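Local coordinates for protein glycosyl hydrolase (Rhizobium leguminosarum bv. trifolii, PDB 5NDX) that probably hydrolyses O-glycosidic bonds as a family 39 glycoside hydrolase, being a bacterial orthologue of human alpha-L-iduronidase, at residues 481-484 with 485-489; 451-454 with 455-458; 443-447 with 448-452; 36-39 with 40-43. The protein carries 2 engineered substitutions. All coordinates share one frame; numbering follows the deposited sequence. Where two conformers were deposited one is given.

Contact 1 (481-484 with 485-489)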
loop_
_atom_site.group_PDB
_atom_site.type_symbol
_atom_site.label_atom_id
_atom_site.label_comp_id
_atom_site.label_asym_id
_atom_site.label_seq_id
_atom_site.Cartn_x
_atom_site.Cartn_y
_atom_site.Cartn_z
ATOM N N ALA A 481 -3.967 28.425 4.601
ATOM C CA ALA A 481 -2.945 28.622 3.562
ATOM C C ALA A 481 -1.764 27.638 3.711
ATOM O O ALA A 481 -1.231 27.167 2.724
ATOM C CB ALA A 481 -2.420 30.057 3.552
ATOM N N GLN A 482 -1.375 27.338 4.939
ATOM C CA GLN A 482 -0.282 26.367 5.210
ATOM C C GLN A 482 -0.643 24.948 4.797
ATOM O O GLN A 482 0.137 24.260 4.139
ATOM C CB GLN A 482 0.141 26.438 6.671
ATOM C CG GLN A 482 0.977 27.672 6.919
ATOM C CD GLN A 482 1.255 27.954 8.390
ATOM O OE1 GLN A 482 0.533 27.504 9.282
ATOM N NE2 GLN A 482 2.371 28.638 8.645
ATOM N N PHE A 483 -1.869 24.562 5.101
ATOM C CA PHE A 483 -2.401 23.316 4.620
ATOM C C PHE A 483 -2.470 23.218 3.081
ATOM O O PHE A 483 -2.183 22.142 2.534
ATOM C CB PHE A 483 -3.765 23.018 5.214
ATOM C CG PHE A 483 -3.722 22.343 6.566
ATOM C CD1 PHE A 483 -3.042 21.157 6.745
ATOM C CD2 PHE A 483 -4.431 22.865 7.644
ATOM C CE1 PHE A 483 -3.022 20.512 7.974
ATOM C CE2 PHE A 483 -4.433 22.227 8.869
ATOM C CZ PHE A 483 -3.698 21.064 9.049
ATOM N N ALA A 484 -2.798 24.312 2.402
ATOM C CA ALA A 484 -2.850 24.332 0.941
ATOM C C ALA A 484 -1.415 24.133 0.412
ATOM O O ALA A 484 -1.203 23.421 -0.560
ATOM C CB ALA A 484 -3.467 25.644 0.380
ATOM N N GLU A 485 -0.440 24.731 1.076
ATOM C CA GLU A 485 0.959 24.532 0.722
ATOM C C GLU A 485 1.389 23.068 0.942
ATOM O O GLU A 485 2.047 22.498 0.099
ATOM C CB GLU A 485 1.824 25.564 1.472
ATOM C CG GLU A 485 3.312 25.508 1.227
ATOM C CD GLU A 485 4.157 26.447 2.180
ATOM O OE1 GLU A 485 3.617 27.157 3.102
ATOM O OE2 GLU A 485 5.392 26.463 1.987
ATOM N N LEU A 486 0.968 22.439 2.033
ATOM C CA LEU A 486 1.298 21.039 2.287
ATOM C C LEU A 486 0.642 20.109 1.308
ATOM O O LEU A 486 1.270 19.142 0.842
ATOM C CB LEU A 486 0.926 20.603 3.725
ATOM C CG LEU A 486 1.647 21.308 4.880
ATOM C CD1 LEU A 486 1.219 20.691 6.180
ATOM C CD2 LEU A 486 3.165 21.294 4.815
ATOM N N ARG A 487 -0.614 20.374 0.974
ATOM C CA ARG A 487 -1.326 19.534 0.028
ATOM C C ARG A 487 -0.791 19.672 -1.429
ATOM O O ARG A 487 -0.976 18.740 -2.241
ATOM C CB ARG A 487 -2.855 19.796 0.079
ATOM C CG ARG A 487 -3.459 19.359 1.390
ATOM C CD ARG A 487 -4.956 19.211 1.331
ATOM N NE ARG A 487 -5.438 18.350 2.406
ATOM C CZ ARG A 487 -5.909 18.804 3.552
ATOM N NH1 ARG A 487 -6.018 20.111 3.769
ATOM N NH2 ARG A 487 -6.275 17.953 4.487
ATOM N N ARG A 488 -0.192 20.805 -1.787
ATOM C CA ARG A 488 0.541 20.898 -3.072
ATOM C C ARG A 488 1.788 19.998 -3.026
ATOM O O ARG A 488 2.048 19.222 -3.961
ATOM C CB ARG A 488 0.929 22.339 -3.396
ATOM C CG ARG A 488 1.721 22.614 -4.698
ATOM C CD ARG A 488 2.117 24.112 -4.886
ATOM N NE ARG A 488 1.219 25.075 -4.143
ATOM C CZ ARG A 488 1.531 25.882 -3.076
ATOM N NH1 ARG A 488 2.772 25.949 -2.537
ATOM N NH2 ARG A 488 0.567 26.657 -2.517
ATOM N N ALA A 489 2.517 20.077 -1.916
ATOM C CA ALA A 489 3.739 19.327 -1.739
ATOM C C ALA A 489 3.519 17.846 -1.563
ATOM O O ALA A 489 4.449 17.080 -1.864
ATOM C CB ALA A 489 4.564 19.865 -0.552
HETATM O O HOH W 1 1.513 28.856 3.059
#
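The ring of Phe483 is met at a slant by two residues of the next turn: Leu486 brings its CD1 to 4.3 Å from Phe483 CD1, and the guanidinium of Arg487 arrives obliquely, its NH1 4.0 Å from Phe483 CB. Phe329 meets the same ring edge-to-face, in a T-shaped pair. On the exposed side of the helix, the guanidinium of Arg488 turns one face to the carbonyl of Ala484, though at long range, NH2 standing 4.2 Å from Ala484 O. A bend at chi3 (-24°) folds that chain back along the helix. Arg487 instead runs out extended, its aliphatic part covering the backbone: CG lies 3.3 Å from Phe483 O. Arginine suits this place, since its methylenes pack among apolar neighbours while the charged end reaches Asp359 in a salt bridge. Glu485 has CG opposite its backbone N (chi1 180°), and the straight chain carries the carboxylate out from the helix, level with its own turn. There a water donates to Glu485 OE1 at 2.7 Å and, weakly, to Ala481 O; the amide of Gln459 also bonds OE1. Gln482 is buried, but both ends of its amide are satisfied, NE2 by the carbonyl of Arg460 and OE1 by the N-H of Thr479. Beneath these side chains runs the i to i+4 ladder, its shortest rung 2.8 Å from Arg487 N to Phe483 O. Ala481, Ala484 and Arg488 lie on the exposed side, Phe483, Leu486 and the buried Arg487 on the inner one: this is an amphipathic alpha-helix, 480-489, laid against helix 452-457 and strand 358-362.

Contact 2 (451-454 with 455-458)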
loop_
_atom_site.group_PDB
_atom_site.type_symbol
_atom_site.label_atom_id
_atom_site.label_comp_id
_atom_site.label_asym_id
_atom_site.label_seq_id
_atom_site.Cartn_x
_atom_site.Cartn_y
_atom_site.Cartn_z
ATOM N N ASN A 451 7.571 16.360 -0.763
ATOM C CA ASN A 451 8.338 16.556 0.471
ATOM C C ASN A 451 7.549 17.398 1.496
ATOM O O ASN A 451 8.067 18.410 2.009
ATOM C CB ASN A 451 9.656 17.284 0.081
ATOM C CG ASN A 451 9.416 18.681 -0.507
ATOM O OD1 ASN A 451 8.334 19.004 -0.990
ATOM N ND2 ASN A 451 10.409 19.530 -0.392
ATOM N N PRO A 452 6.322 16.969 1.845
ATOM C CA PRO A 452 5.499 17.798 2.711
ATOM C C PRO A 452 6.042 17.983 4.134
ATOM O O PRO A 452 5.792 19.033 4.752
ATOM C CB PRO A 452 4.141 17.082 2.713
ATOM C CG PRO A 452 4.476 15.671 2.473
ATOM C CD PRO A 452 5.622 15.712 1.501
ATOM N N MET A 453 6.808 17.025 4.629
ATOM C CA MET A 453 7.382 17.216 5.943
ATOM C C MET A 453 8.424 18.332 5.960
ATOM O O MET A 453 8.446 19.100 6.928
ATOM C CB MET A 453 7.988 15.909 6.502
ATOM C CG MET A 453 8.260 15.965 8.010
ATOM S SD MET A 453 8.806 14.395 8.699
ATOM C CE MET A 453 9.077 14.869 10.426
ATOM N N GLU A 454 9.297 18.403 4.930
ATOM C CA GLU A 454 10.274 19.482 4.819
ATOM C C GLU A 454 9.544 20.821 4.706
ATOM O O GLU A 454 9.937 21.835 5.324
ATOM C CB GLU A 454 11.250 19.334 3.630
ATOM C CG GLU A 454 12.321 18.250 3.805
ATOM C CD GLU A 454 11.804 16.798 3.545
ATOM O OE1 GLU A 454 10.592 16.561 3.305
ATOM O OE2 GLU A 454 12.639 15.866 3.633
ATOM N N VAL A 455 8.470 20.828 3.939
ATOM C CA VAL A 455 7.723 22.050 3.746
ATOM C C VAL A 455 7.140 22.512 5.093
ATOM O O VAL A 455 7.199 23.673 5.426
ATOM C CB VAL A 455 6.636 21.855 2.680
ATOM C CG1 VAL A 455 5.724 23.065 2.646
ATOM C CG2 VAL A 455 7.283 21.662 1.315
ATOM N N TRP A 456 6.510 21.586 5.810
ATOM C CA TRP A 456 5.944 21.849 7.108
ATOM C C TRP A 456 6.968 22.356 8.128
ATOM O O TRP A 456 6.681 23.316 8.859
ATOM C CB TRP A 456 5.325 20.562 7.641
ATOM C CG TRP A 456 4.736 20.638 9.035
ATOM C CD1 TRP A 456 3.673 21.399 9.449
ATOM C CD2 TRP A 456 5.164 19.892 10.176
ATOM N NE1 TRP A 456 3.405 21.151 10.762
ATOM C CE2 TRP A 456 4.300 20.223 11.234
ATOM C CE3 TRP A 456 6.193 18.971 10.402
ATOM C CZ2 TRP A 456 4.445 19.673 12.527
ATOM C CZ3 TRP A 456 6.337 18.415 11.680
ATOM C CH2 TRP A 456 5.447 18.757 12.722
ATOM N N GLU A 457 8.151 21.732 8.166
ATOM C CA GLU A 457 9.185 22.147 9.098
ATOM C C GLU A 457 9.615 23.584 8.803
ATOM O O GLU A 457 10.003 24.292 9.696
ATOM C CB GLU A 457 10.426 21.230 9.046
ATOM C CG GLU A 457 10.200 19.899 9.715
ATOM C CD GLU A 457 11.426 18.969 9.705
ATOM O OE1 GLU A 457 12.600 19.424 9.740
ATOM O OE2 GLU A 457 11.171 17.755 9.668
ATOM N N ALA A 458 9.564 23.998 7.544
ATOM C CA ALA A 458 9.962 25.376 7.178
ATOM C C ALA A 458 8.788 26.361 7.336
ATOM O O ALA A 458 8.993 27.546 7.158
ATOM C CB ALA A 458 10.533 25.443 5.750
#
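Helix 452-457 is a short alpha-helix whose first turns are built here, with Asn451 at the N-cap position, though its side chain makes no capping bond and turns ND2 to Glu447 O, and with Pro452 just after it, a place where proline costs no helical hydrogen bond. The first rung joins Val455 N to Asn451 O at 3.1 Å, the donor lying in the carbonyl plane. Above it, the amide of Asn451 crosses Val455 at about a right angle, OD1 resting 3.7 Å from the methyl CG2. The indole of Trp456 has Met453 O at its edge, and Met453 CG packs 4.4 Å from Trp456 CE3; Trp320 stacks on this indole, whose NE1 donates to the carbonyl of Pro475. Branched Val455 is compact enough to fit against helix 480-489. Met453, with CG anti to its own N (chi1 -164°) and the rest straight, runs out across Glu457, whose carboxylate forms a salt bridge with Lys281. With an alanine in place of Glu457, Lys281 would probably lose this mate and the methionine chain one flank. Where those two side chains cross, the methyl CE of Met453 comes 3.6 Å from Glu457 OE2, and CG of Met453 lies 3.8 Å from that same oxygen.

Contact 3 (443-447 with 448-452)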
loop_
_atom_site.group_PDB
_atom_site.type_symbol
_atom_site.label_atom_id
_atom_site.label_comp_id
_atom_site.label_asym_id
_atom_site.label_seq_id
_atom_site.Cartn_x
_atom_site.Cartn_y
_atom_site.Cartn_z
ATOM N N LEU A 443 8.729 11.540 -12.310
ATOM C CA LEU A 443 8.197 11.785 -10.977
ATOM C C LEU A 443 9.314 11.516 -9.934
ATOM O O LEU A 443 10.090 10.568 -10.100
ATOM C CB LEU A 443 7.046 10.846 -10.715
ATOM C CG LEU A 443 5.866 10.972 -11.649
ATOM C CD1 LEU A 443 5.005 9.739 -11.564
ATOM C CD2 LEU A 443 5.059 12.183 -11.208
ATOM N N ARG A 444 9.350 12.318 -8.872
ATOM C CA ARG A 444 10.424 12.278 -7.891
ATOM C C ARG A 444 9.908 12.477 -6.492
ATOM O O ARG A 444 9.096 13.390 -6.223
ATOM C CB ARG A 444 11.447 13.383 -8.201
ATOM C CG ARG A 444 12.590 13.626 -7.209
ATOM C CD ARG A 444 13.468 12.431 -6.996
ATOM N NE ARG A 444 14.223 12.053 -8.171
ATOM C CZ ARG A 444 15.273 12.731 -8.669
ATOM N NH1 ARG A 444 15.704 13.860 -8.133
ATOM N NH2 ARG A 444 15.898 12.264 -9.732
ATOM N N ILE A 445 10.389 11.604 -5.622
ATOM C CA ILE A 445 10.295 11.754 -4.196
ATOM C C ILE A 445 11.732 11.913 -3.650
ATOM O O ILE A 445 12.520 10.987 -3.711
ATOM C CB ILE A 445 9.624 10.549 -3.488
ATOM C CG1 ILE A 445 8.268 10.263 -4.115
ATOM C CG2 ILE A 445 9.458 10.868 -1.996
ATOM C CD1 ILE A 445 7.669 8.946 -3.700
ATOM N N ASP A 446 12.027 13.091 -3.121
ATOM C CA ASP A 446 13.312 13.356 -2.492
ATOM C C ASP A 446 13.080 14.560 -1.591
ATOM O O ASP A 446 11.939 15.008 -1.382
ATOM C CB ASP A 446 14.464 13.512 -3.498
ATOM C CG ASP A 446 14.344 14.746 -4.401
ATOM O OD1 ASP A 446 13.553 15.672 -4.049
ATOM O OD2 ASP A 446 15.067 14.832 -5.474
ATOM N N GLU A 447 14.156 15.097 -1.102
ATOM C CA GLU A 447 14.122 16.235 -0.212
ATOM C C GLU A 447 13.528 17.517 -0.806
ATOM O O GLU A 447 13.007 18.361 -0.055
ATOM C CB GLU A 447 15.583 16.376 0.266
ATOM C CG GLU A 447 16.058 17.614 0.846
ATOM C CD GLU A 447 17.557 17.498 1.217
ATOM O OE1 GLU A 447 18.409 17.385 0.308
ATOM O OE2 GLU A 447 17.841 17.491 2.423
ATOM N N GLU A 448 13.591 17.680 -2.124
ATOM C CA GLU A 448 13.001 18.852 -2.796
ATOM C C GLU A 448 11.618 18.567 -3.451
ATOM O O GLU A 448 10.943 19.490 -3.869
ATOM C CB GLU A 448 13.922 19.364 -3.916
ATOM C CG GLU A 448 15.366 19.652 -3.516
ATOM C CD GLU A 448 16.243 20.198 -4.692
ATOM O OE1 GLU A 448 16.100 19.816 -5.907
ATOM O OE2 GLU A 448 17.124 21.024 -4.402
ATOM N N PHE A 449 11.219 17.309 -3.605
ATOM C CA PHE A 449 10.023 16.968 -4.351
ATOM C C PHE A 449 9.187 15.958 -3.592
ATOM O O PHE A 449 9.706 14.921 -3.143
ATOM C CB PHE A 449 10.439 16.407 -5.745
ATOM C CG PHE A 449 11.068 17.444 -6.670
ATOM C CD1 PHE A 449 10.284 18.215 -7.498
ATOM C CD2 PHE A 449 12.435 17.634 -6.696
ATOM C CE1 PHE A 449 10.844 19.204 -8.296
ATOM C CE2 PHE A 449 13.032 18.601 -7.521
ATOM C CZ PHE A 449 12.210 19.400 -8.316
ATOM N N THR A 450 7.876 16.196 -3.535
ATOM C CA THR A 450 6.945 15.314 -2.841
ATOM C C THR A 450 7.383 15.197 -1.364
ATOM O O THR A 450 7.523 14.089 -0.806
ATOM C CB THR A 450 6.826 13.913 -3.494
ATOM O OG1 THR A 450 6.896 14.005 -4.912
ATOM C CG2 THR A 450 5.535 13.235 -3.062
ATOM N N ASN A 451 7.571 16.360 -0.763
ATOM C CA ASN A 451 8.338 16.556 0.471
ATOM C C ASN A 451 7.549 17.398 1.496
ATOM O O ASN A 451 8.067 18.410 2.009
ATOM C CB ASN A 451 9.656 17.284 0.081
ATOM C CG ASN A 451 9.416 18.681 -0.507
ATOM O OD1 ASN A 451 8.334 19.004 -0.990
ATOM N ND2 ASN A 451 10.409 19.530 -0.392
ATOM N N PRO A 452 6.322 16.969 1.845
ATOM C CA PRO A 452 5.499 17.798 2.711
ATOM C C PRO A 452 6.042 17.983 4.134
ATOM O O PRO A 452 5.792 19.033 4.752
ATOM C CB PRO A 452 4.141 17.082 2.713
ATOM C CG PRO A 452 4.476 15.671 2.473
ATOM C CD PRO A 452 5.622 15.712 1.501
HETATM O O HOH W 2 10.246 13.463 0.057
HETATM O O HOH W 3 16.369 16.980 -6.239
#
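Asp446 OD1 takes the N-H of Glu448 at 2.8 Å, closing an Asx turn, and also a weak bond from Phe449 N. The donor of the first bond stands above the carboxylate plane, 43° out of it. Aspartate suits this position because its short chain, with CG tucked between the backbone N and carbonyl carbon (chi1 66°), brings OD1 forward over the N-H groups of the next residues. OD1 also lies at the edge of the Phe449 ring, 3.5 Å from CD2. In the next shell, Arg444 NH1 holds the other oxygen, Asp446 OD2, in a salt bridge of 2.9 Å, while Arg444 CG packs 3.8 Å from Phe449 CB. A leucine in place of Asp446 would probably leave the N-H groups of the turn without this acceptor and Arg444 without its carboxylate. Thr450 OG1 donates to Arg444 O at 2.6 Å and accepts from Ala493 N, and Asn451 ND2 reaches Glu447 O at 2.9 Å, tying the turn to the coming helix. A water joins Asp446 O and Thr450 O. The turn thus leads from strand 436-445 into helix 452-457: Arg444 is fixed by Thr520 of strand 518-526, Phe449 lies on strand 493-503, and Ile445 faces helix 364-372.

Contact 4 (36-39 with 40-43)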
loop_
_atom_site.group_PDB
_atom_site.type_symbol
_atom_site.label_atom_id
_atom_site.label_comp_id
_atom_site.label_asym_id
_atom_site.label_seq_id
_atom_site.Cartn_x
_atom_site.Cartn_y
_atom_site.Cartn_z
ATOM N N PRO A 36 -14.441 8.274 10.933
ATOM C CA PRO A 36 -14.375 9.100 9.709
ATOM C C PRO A 36 -12.967 9.370 9.151
ATOM O O PRO A 36 -12.808 9.547 7.937
ATOM C CB PRO A 36 -15.051 10.404 10.129
ATOM C CG PRO A 36 -14.937 10.410 11.630
ATOM C CD PRO A 36 -15.127 8.974 12.026
ATOM N N GLU A 37 -11.966 9.395 10.016
ATOM C CA GLU A 37 -10.612 9.556 9.568
ATOM C C GLU A 37 -10.197 8.420 8.594
ATOM O O GLU A 37 -9.666 8.689 7.528
ATOM C CB GLU A 37 -9.646 9.587 10.729
ATOM C CG GLU A 37 -9.831 10.757 11.695
ATOM C CD GLU A 37 -10.868 10.494 12.768
ATOM O OE1 GLU A 37 -11.683 9.542 12.657
ATOM O OE2 GLU A 37 -10.875 11.249 13.736
ATOM N N MET A 38 -10.440 7.173 8.974
ATOM C CA MET A 38 -10.148 6.036 8.121
ATOM C C MET A 38 -10.981 6.047 6.875
ATOM O O MET A 38 -10.476 5.656 5.799
ATOM C CB MET A 38 -10.387 4.731 8.843
ATOM C CG MET A 38 -9.910 3.479 8.132
ATOM S SD MET A 38 -8.223 3.572 7.480
ATOM C CE MET A 38 -7.306 3.477 9.017
ATOM N N ARG A 39 -12.246 6.491 6.992
ATOM C CA ARG A 39 -13.105 6.581 5.796
ATOM C C ARG A 39 -12.457 7.508 4.731
ATOM O O ARG A 39 -12.364 7.162 3.557
ATOM C CB ARG A 39 -14.536 7.045 6.159
ATOM C CG ARG A 39 -15.423 7.169 4.930
ATOM C CD ARG A 39 -16.933 7.301 5.200
ATOM N NE ARG A 39 -17.548 7.451 3.867
ATOM C CZ ARG A 39 -17.998 6.466 3.068
ATOM N NH1 ARG A 39 -18.041 5.205 3.454
ATOM N NH2 ARG A 39 -18.464 6.772 1.858
ATOM N N GLN A 40 -11.963 8.660 5.163
ATOM C CA GLN A 40 -11.266 9.573 4.258
ATOM C C GLN A 40 -9.995 8.916 3.708
ATOM O O GLN A 40 -9.748 8.994 2.514
ATOM C CB GLN A 40 -10.920 10.885 4.930
ATOM C CG GLN A 40 -10.598 11.948 3.924
ATOM C CD GLN A 40 -10.172 13.268 4.579
ATOM O OE1 GLN A 40 -10.973 13.972 5.273
ATOM N NE2 GLN A 40 -8.980 13.639 4.319
ATOM N N MET A 41 -9.246 8.246 4.577
ATOM C CA MET A 41 -8.012 7.587 4.163
ATOM C C MET A 41 -8.236 6.541 3.066
ATOM O O MET A 41 -7.410 6.413 2.169
ATOM C CB MET A 41 -7.330 6.964 5.360
ATOM C CG MET A 41 -6.833 8.009 6.344
ATOM S SD MET A 41 -6.568 7.307 7.969
ATOM C CE MET A 41 -5.654 8.648 8.739
ATOM N N LEU A 42 -9.343 5.791 3.154
ATOM C CA LEU A 42 -9.629 4.751 2.175
ATOM C C LEU A 42 -9.852 5.267 0.753
ATOM O O LEU A 42 -9.626 4.536 -0.184
ATOM C CB LEU A 42 -10.806 3.880 2.606
ATOM C CG LEU A 42 -10.591 3.055 3.849
ATOM C CD1 LEU A 42 -11.856 2.308 4.217
ATOM C CD2 LEU A 42 -9.460 2.091 3.688
ATOM N N ALA A 43 -10.312 6.500 0.608
ATOM C CA ALA A 43 -10.400 7.144 -0.696
ATOM C C ALA A 43 -9.023 7.306 -1.305
ATOM O O ALA A 43 -8.842 7.030 -2.491
ATOM C CB ALA A 43 -11.050 8.512 -0.546
#
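Leu42 folds its side chain back over the carbonyl of Met38, one turn earlier. Its CB lies 3.7 Å from Met38 O. Beyond it, CG is drawn closer, 3.3 Å from the same oxygen, because chi1 of -65° sets CG opposite the carbonyl carbon of Leu42 and beside its N, on the side facing the preceding turn. At the fork the two methyls part: CD1 stays 4.0 Å from Met38 O, whereas CD2 looks toward the thioether, 4.3 Å from Met38 SD. Outside the helix, Leu42 packs on Val84 and Leu90, so a branched apolar residue serves both its own turn and the neighbouring helix 76-87. Met38 reaches this place by bending at chi2 and chi3 (48° and 73°), which curls its flexible chain over the helix surface instead of out from it. Met41, crossing it at about a right angle, is modelled in two conformers, so the 4.0 Å from Met38 CE to Met41 SD describes one of them. The rungs beneath begin as i to i+4 bonds, Gln40 N to Pro36 O at 3.0 Å and Leu42 N to Met38 O at 2.9 Å; toward Ala43 weak i to i+3 bonds appear. Proline suits the first turn, where its missing N-H is not needed. The polar ends point to other elements: Glu37 pairs with Arg332, and the outstretched Arg39 with both Glu87 and Glu541. Helix 36-45 thereby connects strands 24-27 and 55-58 in the first beta-alpha-beta crossover of the TIM barrel.

Overall arrangement
Contacts 3, 2 and 1 follow one another along the chain and build one region: the turn at 443-452 shares Asn451 and Pro452 with contact 2, whose helix 452-457 packs on helix 480-489 of contact 1 through Val455 and Leu486. All three are partly buried, with charged or polar groups on their outer sides. Contact 4 is separate, its centre about 19 Å from that of contact 1 and 23 to 24 Å from those of the other two, and is the buried one, in the helical layer round the barrel strands. Its chemistry is mostly thioether and aliphatic packing; contact 3 instead rests on side-chain to backbone bonds, while contacts 1 and 2 combine helical rungs with aromatic packing.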